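Local coordinates for putative agmatinase (Clostridium difficile, PDB 3LHL), which probably hydrolyses agmatine to putrescine and urea, as a manganese-dependent member of the arginase family, at residues E42-S45 with L50-E53; S209-T214 with T260-K265; E229-I234 with C264-E269. All coordinates share one frame; numbering follows the deposited sequence.

Contact 1: residues E42-S45 with L50-E53; sequences ETYS and LDLE
Thr43 and Tyr44 face Asp51 and Leu52 across a short antiparallel beta hairpin, strands 44-45 and 50-51, at the surface of the arginase-family fold. Backbone bonds set its register. Tyr44 and Asp51 form a non-hydrogen-bonded pair, whereas Ser45 and Leu50 are a hydrogen-bonded pair: Ser45 N lies 2.9 Å from Leu50 O, nearly in line with that carbonyl, and the return bond from Leu50 N to Ser45 O is weak at 3.4 Å. Beyond the strands, Leu52 N reaches Thr43 O at 2.9 Å, with an angle of 166° at the hydrogen, which extends the pairing into the 3-10 turn that starts at Leu52.

The polar side-chain contact centres on Asp51 OD1. Thr43 OG1 donates to it on the syn side at 2.7 Å; a chi1 of 65°, which places the hydroxyl between backbone N and carbonyl carbon, aims it there. On the anti side OD1 accepts from Glu53 N, closing an Asx turn. Both donors come in somewhat out of the carboxylate plane. Gripped by the two, the carboxylate is restricted in its rotation, and the turn is tied to Thr43, the residue just before the facing strand. Outside the segments, Ser45 OG bonds to Glu269 and Tyr44 OH to Asp49 in the connecting turn.

Nonpolar contact is modest. Leu52 CB lies against Thr43 CB, and the side chains of Leu52 and Ser45 also touch Arg268 and Leu272 of helix 258-278. The Tyr44 ring meets the opposite strand obliquely, its CD1 within 3.3 Å of Leu50 O.

Contact 2: residues S209-T214 with T260-K265; sequences SVFPGT and TVIACK
Ile262 projects from helix 258-278 toward Val210 and Phe211, in the loop that follows strand 196-202 of the parallel sheet in this arginase alpha/beta fold. In such folds the loops after the strands build the active site, and this one runs close to the metal centre: the side chain of Val210 is about 6 Å from a bound manganese ion, and that of Phe211 about 5 Å from the side chain of Asp204, a manganese ligand.

The two branches of Ile262 divide the work. With chi1 at -63° and an extended chi2, CG1 lies beside the backbone N and carries CD1 to Val210, where the side chains meet at about a right angle; CD1 is 4.0 Å from Val210 CG1. The other branch, CG2, turns to the aromatic ring and stands 4.1 Å from Phe211 CD1. Its approach to the ring is oblique.

Phe211 brings its ring to the helix through its first torsion: a chi1 of -168° sets CG opposite the backbone N, and the end of the side chain comes nearer the helix than its CB direction suggests. Ala263 N lies at the edge of the ring, near its plane, 4.5 Å from Phe211 CE1, a loose approach. Leu203 and Leu249 also touch this side chain, and Ser259 at the start of the helix joins them, its OG bonded to Gly213 N.

No hydrogen bond crosses between 209-214 and 260-265, so the contact rests on van der Waals packing. Its shortest approach involves a backbone oxygen: Ile262 CD1 is 3.4 Å from Val210 O.

Contact 3: residues E229-I234 with C264-E269; sequences EIFKII and CKILRE
Phe231 and Glu269 mark the closest backbone approach of two helical segments, with 6.8 Å between their CA atoms. Within each segment the helical bonds are regular, as in Ile234 N to Ile230 O and Glu269 N to Lys265 O, both 3.0 Å, and no hydrogen bond joins the two segments. The gap is spanned chiefly by one aromatic side chain.

Phe231 points toward helix 258-278 and receives Glu269 CB over one ring face. This is a CH-pi contact: CB stands 3.7 Å from the ring centroid and 20° off the normal, displaced toward the rim on the CD2 side. At the ring's edge, near its plane, Ile266 CG2 meets CZ at 3.8 Å. The ring is thus held on a face by one residue and at an edge by another, three positions apart on the same helix.

Both helices belong to the helical layers flanking the parallel sheet of the arginase alpha/beta fold, and Tyr224 of helix 224-227 touches both Phe231 and Ile266. Glu269 bends at chi2 (-59°), which carries its carboxylate away from the ring, while chi3 (-104°) turns its plane nearly perpendicular to it. There OE1 bonds to Ser45 OG of the hairpin. OE2 accepts a hydrogen bond from Arg268 NE at 2.7 Å, part of a salt bridge; it lies close to the guanidinium plane, while NE stands above the carboxylate plane.

In the fold
Contacts 2 and 3 are built on helix 258-278, and contact 1 touches it. The first two use successive parts of the helix, sharing Cys264 and Lys265, and both are buried and rest on van der Waals or CH-pi contact, without a hydrogen bond between their segments. Contact 1 is a surface hairpin held mostly by backbone and carboxylate bonds, yet it touches contact 3 directly: Glu42 O accepts from Arg268 NH1, and Leu52 CD1 packs on Arg268 CG. Contacts 1 and 2 do not touch, their nearest atoms lying about 6 Å apart. Distance from the metals also separates the buried pair: contact 2 borders the manganese site, whereas Ile266 in contact 3 has its side chain about 13 Å from a manganese ion.

Contact 1: residues E42-S45 with L50-E53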
loop_
_atom_site.group_PDB
_atom_site.type_symbol
_atom_site.label_atom_id
_atom_site.label_comp_id
_atom_site.label_asym_id
_atom_site.label_seq_id
_atom_site.Cartn_x
_atom_site.Cartn_y
_atom_site.Cartn_z
ATOM N N GLU A 42 11.449 9.585 15.732
ATOM C CA GLU A 42 11.120 8.948 16.999
ATOM C C GLU A 42 10.517 7.560 16.773
ATOM O O GLU A 42 9.755 7.352 15.830
ATOM C CB GLU A 42 10.118 9.804 17.772
ATOM C CG GLU A 42 10.582 11.218 18.084
ATOM C CD GLU A 42 11.864 11.258 18.900
ATOM O OE1 GLU A 42 12.132 10.295 19.652
ATOM O OE2 GLU A 42 12.601 12.263 18.800
ATOM N N THR A 43 10.859 6.615 17.643
ATOM C CA THR A 43 10.330 5.260 17.537
ATOM C C THR A 43 9.007 5.179 18.292
ATOM O O THR A 43 8.283 4.190 18.194
ATOM C CB THR A 43 11.306 4.210 18.135
ATOM O OG1 THR A 43 11.446 4.423 19.546
ATOM C CG2 THR A 43 12.672 4.307 17.465
ATOM N N TYR A 44 8.691 6.233 19.039
ATOM C CA TYR A 44 7.454 6.274 19.810
ATOM C C TYR A 44 6.372 7.069 19.094
ATOM O O TYR A 44 6.627 8.140 18.542
ATOM C CB TYR A 44 7.699 6.898 21.188
ATOM C CG TYR A 44 6.433 7.073 22.002
ATOM C CD1 TYR A 44 5.695 5.968 22.419
ATOM C CD2 TYR A 44 5.961 8.343 22.334
ATOM C CE1 TYR A 44 4.513 6.119 23.148
ATOM C CE2 TYR A 44 4.780 8.507 23.061
ATOM C CZ TYR A 44 4.063 7.390 23.463
ATOM O OH TYR A 44 2.893 7.534 24.170
ATOM N N SER A 45 5.156 6.538 19.108
ATOM C CA SER A 45 4.036 7.211 18.479
ATOM C C SER A 45 3.078 7.694 19.555
ATOM O O SER A 45 2.397 6.894 20.197
ATOM C CB SER A 45 3.302 6.268 17.525
ATOM O OG SER A 45 2.113 6.871 17.037
ATOM N N LEU A 50 2.325 3.639 21.145
ATOM C CA LEU A 50 3.013 2.381 20.882
ATOM C C LEU A 50 4.442 2.758 20.524
ATOM O O LEU A 50 4.686 3.869 20.057
ATOM C CB LEU A 50 2.354 1.645 19.714
ATOM C CG LEU A 50 0.914 1.154 19.924
ATOM C CD1 LEU A 50 0.370 0.584 18.619
ATOM C CD2 LEU A 50 0.879 0.101 21.026
ATOM N N ASP A 51 5.384 1.845 20.735
ATOM C CA ASP A 51 6.788 2.122 20.443
ATOM C C ASP A 51 7.405 0.988 19.629
ATOM O O ASP A 51 7.319 -0.178 20.017
ATOM C CB ASP A 51 7.564 2.284 21.758
ATOM C CG ASP A 51 8.872 3.043 21.586
ATOM O OD1 ASP A 51 9.699 2.663 20.733
ATOM O OD2 ASP A 51 9.076 4.030 22.321
ATOM N N LEU A 52 8.037 1.329 18.510
ATOM C CA LEU A 52 8.671 0.322 17.660
ATOM C C LEU A 52 9.630 -0.587 18.430
ATOM O O LEU A 52 9.844 -1.736 18.051
ATOM C CB LEU A 52 9.433 0.993 16.513
ATOM C CG LEU A 52 8.592 1.544 15.353
ATOM C CD1 LEU A 52 9.498 2.219 14.330
ATOM C CD2 LEU A 52 7.810 0.404 14.703
ATOM N N GLU A 53 10.192 -0.070 19.520
ATOM C CA GLU A 53 11.145 -0.819 20.331
ATOM C C GLU A 53 10.574 -2.019 21.079
ATOM O O GLU A 53 11.329 -2.870 21.547
ATOM C CB GLU A 53 11.826 0.120 21.330
ATOM C CG GLU A 53 12.675 1.191 20.672
ATOM C CD GLU A 53 13.341 2.112 21.678
ATOM O OE1 GLU A 53 12.611 2.788 22.444
ATOM O OE2 GLU A 53 14.593 2.158 21.700
#

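Contact 2: residues S209-T214 with T260-K265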
loop_
_atom_site.group_PDB
_atom_site.type_symbol
_atom_site.label_atom_id
_atom_site.label_comp_id
_atom_site.label_asym_id
_atom_site.label_seq_id
_atom_site.Cartn_x
_atom_site.Cartn_y
_atom_site.Cartn_z
ATOM N N SER A 209 -1.181 18.815 -2.451
ATOM C CA SER A 209 -0.380 19.871 -1.825
ATOM C C SER A 209 0.264 19.410 -0.524
ATOM O O SER A 209 1.180 20.051 -0.009
ATOM C CB SER A 209 -1.240 21.107 -1.557
ATOM O OG SER A 209 -1.735 21.652 -2.765
ATOM N N VAL A 210 -0.229 18.300 0.009
ATOM C CA VAL A 210 0.302 17.737 1.239
ATOM C C VAL A 210 1.405 16.739 0.893
ATOM O O VAL A 210 2.462 16.731 1.521
ATOM C CB VAL A 210 -0.804 17.003 2.033
ATOM C CG1 VAL A 210 -0.193 16.226 3.204
ATOM C CG2 VAL A 210 -1.846 18.012 2.521
ATOM N N PHE A 211 1.148 15.902 -0.110
ATOM C CA PHE A 211 2.099 14.875 -0.539
ATOM C C PHE A 211 2.352 15.025 -2.040
ATOM O O PHE A 211 1.872 14.231 -2.842
ATOM C CB PHE A 211 1.518 13.485 -0.250
ATOM C CG PHE A 211 2.511 12.351 -0.391
ATOM C CD1 PHE A 211 3.323 11.982 0.678
ATOM C CD2 PHE A 211 2.618 11.647 -1.583
ATOM C CE1 PHE A 211 4.229 10.918 0.562
ATOM C CE2 PHE A 211 3.517 10.586 -1.712
ATOM C CZ PHE A 211 4.323 10.222 -0.635
ATOM N N PRO A 212 3.116 16.053 -2.435
ATOM C CA PRO A 212 3.401 16.271 -3.855
ATOM C C PRO A 212 4.481 15.351 -4.422
ATOM O O PRO A 212 4.635 15.241 -5.645
ATOM C CB PRO A 212 3.790 17.744 -3.892
ATOM C CG PRO A 212 4.505 17.918 -2.586
ATOM C CD PRO A 212 3.630 17.165 -1.612
ATOM N N GLY A 213 5.223 14.693 -3.535
ATOM C CA GLY A 213 6.278 13.796 -3.975
ATOM C C GLY A 213 5.701 12.481 -4.455
ATOM O O GLY A 213 5.965 11.422 -3.872
ATOM N N THR A 214 4.903 12.552 -5.519
ATOM C CA THR A 214 4.263 11.374 -6.082
ATOM C C THR A 214 4.094 11.564 -7.586
ATOM O O THR A 214 4.148 12.689 -8.087
ATOM C CB THR A 214 2.890 11.120 -5.413
ATOM O OG1 THR A 214 2.434 9.801 -5.739
ATOM C CG2 THR A 214 1.865 12.138 -5.885
ATOM N N THR A 260 8.729 12.506 1.933
ATOM C CA THR A 260 9.510 11.382 2.435
ATOM C C THR A 260 9.260 11.202 3.931
ATOM O O THR A 260 9.122 10.082 4.428
ATOM C CB THR A 260 11.016 11.620 2.187
ATOM O OG1 THR A 260 11.242 11.768 0.778
ATOM C CG2 THR A 260 11.854 10.450 2.716
ATOM N N VAL A 261 9.197 12.321 4.643
ATOM C CA VAL A 261 8.966 12.296 6.075
ATOM C C VAL A 261 7.589 11.703 6.341
ATOM O O VAL A 261 7.410 10.906 7.254
ATOM C CB VAL A 261 9.047 13.723 6.664
ATOM C CG1 VAL A 261 8.794 13.688 8.161
ATOM C CG2 VAL A 261 10.415 14.322 6.367
ATOM N N ILE A 262 6.616 12.099 5.530
ATOM C CA ILE A 262 5.256 11.596 5.674
ATOM C C ILE A 262 5.230 10.079 5.482
ATOM O O ILE A 262 4.583 9.360 6.243
ATOM C CB ILE A 262 4.315 12.254 4.644
ATOM C CG1 ILE A 262 4.244 13.766 4.908
ATOM C CG2 ILE A 262 2.945 11.603 4.696
ATOM C CD1 ILE A 262 3.351 14.540 3.943
ATOM N N ALA A 263 5.939 9.598 4.464
ATOM C CA ALA A 263 5.986 8.166 4.183
ATOM C C ALA A 263 6.635 7.424 5.355
ATOM O O ALA A 263 6.215 6.326 5.725
ATOM C CB ALA A 263 6.776 7.907 2.894
ATOM N N CYS A 264 7.661 8.035 5.932
ATOM C CA CYS A 264 8.365 7.424 7.048
ATOM C C CYS A 264 7.447 7.281 8.246
ATOM O O CYS A 264 7.429 6.238 8.895
ATOM C CB CYS A 264 9.588 8.254 7.421
ATOM S SG CYS A 264 10.955 8.121 6.240
ATOM N N LYS A 265 6.677 8.325 8.531
ATOM C CA LYS A 265 5.766 8.290 9.665
ATOM C C LYS A 265 4.653 7.276 9.418
ATOM O O LYS A 265 4.260 6.538 10.324
ATOM C CB LYS A 265 5.176 9.678 9.918
ATOM C CG LYS A 265 4.380 9.792 11.215
ATOM C CD LYS A 265 3.944 11.233 11.461
ATOM C CE LYS A 265 3.353 11.408 12.848
ATOM N NZ LYS A 265 3.153 12.851 13.169
#

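Contact 3: residues E229-I234 with C264-E269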
loop_
_atom_site.group_PDB
_atom_site.type_symbol
_atom_site.label_atom_id
_atom_site.label_comp_id
_atom_site.label_asym_id
_atom_site.label_seq_id
_atom_site.Cartn_x
_atom_site.Cartn_y
_atom_site.Cartn_z
ATOM N N GLU A 229 -6.143 8.858 11.207
ATOM C CA GLU A 229 -7.278 8.266 11.912
ATOM C C GLU A 229 -7.475 6.800 11.522
ATOM O O GLU A 229 -7.994 6.009 12.308
ATOM C CB GLU A 229 -8.560 9.044 11.609
ATOM C CG GLU A 229 -8.661 10.382 12.322
ATOM C CD GLU A 229 -8.558 10.233 13.830
ATOM O OE1 GLU A 229 -9.235 9.343 14.393
ATOM O OE2 GLU A 229 -7.805 11.007 14.455
ATOM N N ILE A 230 -7.063 6.429 10.312
ATOM C CA ILE A 230 -7.231 5.043 9.890
ATOM C C ILE A 230 -6.351 4.129 10.732
ATOM O O ILE A 230 -6.655 2.950 10.906
ATOM C CB ILE A 230 -6.890 4.825 8.393
ATOM C CG1 ILE A 230 -5.379 4.925 8.163
ATOM C CG2 ILE A 230 -7.622 5.844 7.546
ATOM C CD1 ILE A 230 -4.931 4.295 6.859
ATOM N N PHE A 231 -5.260 4.673 11.265
ATOM C CA PHE A 231 -4.377 3.860 12.089
ATOM C C PHE A 231 -5.066 3.512 13.405
ATOM O O PHE A 231 -4.954 2.387 13.900
ATOM C CB PHE A 231 -3.064 4.596 12.353
ATOM C CG PHE A 231 -2.309 4.937 11.101
ATOM C CD1 PHE A 231 -2.225 4.020 10.054
ATOM C CD2 PHE A 231 -1.679 6.173 10.968
ATOM C CE1 PHE A 231 -1.528 4.327 8.892
ATOM C CE2 PHE A 231 -0.979 6.489 9.811
ATOM C CZ PHE A 231 -0.902 5.563 8.767
ATOM N N LYS A 232 -5.795 4.475 13.958
ATOM C CA LYS A 232 -6.507 4.261 15.208
ATOM C C LYS A 232 -7.637 3.256 14.976
ATOM O O LYS A 232 -7.858 2.352 15.782
ATOM C CB LYS A 232 -7.077 5.589 15.720
ATOM C CG LYS A 232 -7.544 5.546 17.166
ATOM C CD LYS A 232 -8.115 6.888 17.603
ATOM C CE LYS A 232 -9.614 6.789 17.871
ATOM N NZ LYS A 232 -10.391 6.333 16.678
ATOM N N ILE A 233 -8.340 3.425 13.862
ATOM C CA ILE A 233 -9.451 2.553 13.494
ATOM C C ILE A 233 -8.998 1.103 13.319
ATOM O O ILE A 233 -9.687 0.168 13.737
ATOM C CB ILE A 233 -10.105 3.054 12.193
ATOM C CG1 ILE A 233 -10.766 4.412 12.456
ATOM C CG2 ILE A 233 -11.099 2.028 11.671
ATOM C CD1 ILE A 233 -11.183 5.154 11.215
ATOM N N ILE A 234 -7.839 0.916 12.700
ATOM C CA ILE A 234 -7.319 -0.424 12.508
ATOM C C ILE A 234 -6.876 -0.988 13.855
ATOM O O ILE A 234 -7.136 -2.149 14.163
ATOM C CB ILE A 234 -6.125 -0.428 11.523
ATOM C CG1 ILE A 234 -6.644 -0.253 10.094
ATOM C CG2 ILE A 234 -5.322 -1.716 11.662
ATOM C CD1 ILE A 234 -5.558 -0.183 9.061
ATOM N N CYS A 264 7.661 8.035 5.932
ATOM C CA CYS A 264 8.365 7.424 7.048
ATOM C C CYS A 264 7.447 7.281 8.246
ATOM O O CYS A 264 7.429 6.238 8.895
ATOM C CB CYS A 264 9.588 8.254 7.421
ATOM S SG CYS A 264 10.955 8.121 6.240
ATOM N N LYS A 265 6.677 8.325 8.531
ATOM C CA LYS A 265 5.766 8.290 9.665
ATOM C C LYS A 265 4.653 7.276 9.418
ATOM O O LYS A 265 4.260 6.538 10.324
ATOM C CB LYS A 265 5.176 9.678 9.918
ATOM C CG LYS A 265 4.380 9.792 11.215
ATOM C CD LYS A 265 3.944 11.233 11.461
ATOM C CE LYS A 265 3.353 11.408 12.848
ATOM N NZ LYS A 265 3.153 12.851 13.169
ATOM N N ILE A 266 4.145 7.233 8.191
ATOM C CA ILE A 266 3.092 6.283 7.868
ATOM C C ILE A 266 3.642 4.867 8.026
ATOM O O ILE A 266 2.975 3.980 8.550
ATOM C CB ILE A 266 2.559 6.516 6.433
ATOM C CG1 ILE A 266 1.747 7.815 6.402
ATOM C CG2 ILE A 266 1.699 5.338 5.982
ATOM C CD1 ILE A 266 1.172 8.165 5.043
ATOM N N LEU A 267 4.876 4.667 7.584
ATOM C CA LEU A 267 5.509 3.363 7.704
ATOM C C LEU A 267 5.552 2.956 9.180
ATOM O O LEU A 267 5.199 1.825 9.539
ATOM C CB LEU A 267 6.929 3.411 7.129
ATOM C CG LEU A 267 7.816 2.194 7.397
ATOM C CD1 LEU A 267 7.186 0.940 6.813
ATOM C CD2 LEU A 267 9.192 2.434 6.798
ATOM N N ARG A 268 5.971 3.882 10.035
ATOM C CA ARG A 268 6.057 3.592 11.464
ATOM C C ARG A 268 4.720 3.200 12.082
ATOM O O ARG A 268 4.613 2.148 12.716
ATOM C CB ARG A 268 6.614 4.788 12.234
ATOM C CG ARG A 268 6.819 4.485 13.715
ATOM C CD ARG A 268 7.184 5.730 14.489
ATOM N NE ARG A 268 6.059 6.654 14.572
ATOM C CZ ARG A 268 6.155 7.923 14.951
ATOM N NH1 ARG A 268 7.334 8.432 15.281
ATOM N NH2 ARG A 268 5.071 8.681 15.006
ATOM N N GLU A 269 3.704 4.040 11.897
ATOM C CA GLU A 269 2.390 3.767 12.473
ATOM C C GLU A 269 1.839 2.415 12.019
ATOM O O GLU A 269 1.255 1.677 12.816
ATOM C CB GLU A 269 1.401 4.885 12.116
ATOM C CG GLU A 269 1.933 6.298 12.353
ATOM C CD GLU A 269 2.328 6.566 13.802
ATOM O OE1 GLU A 269 1.572 7.263 14.517
ATOM O OE2 GLU A 269 3.397 6.079 14.227
#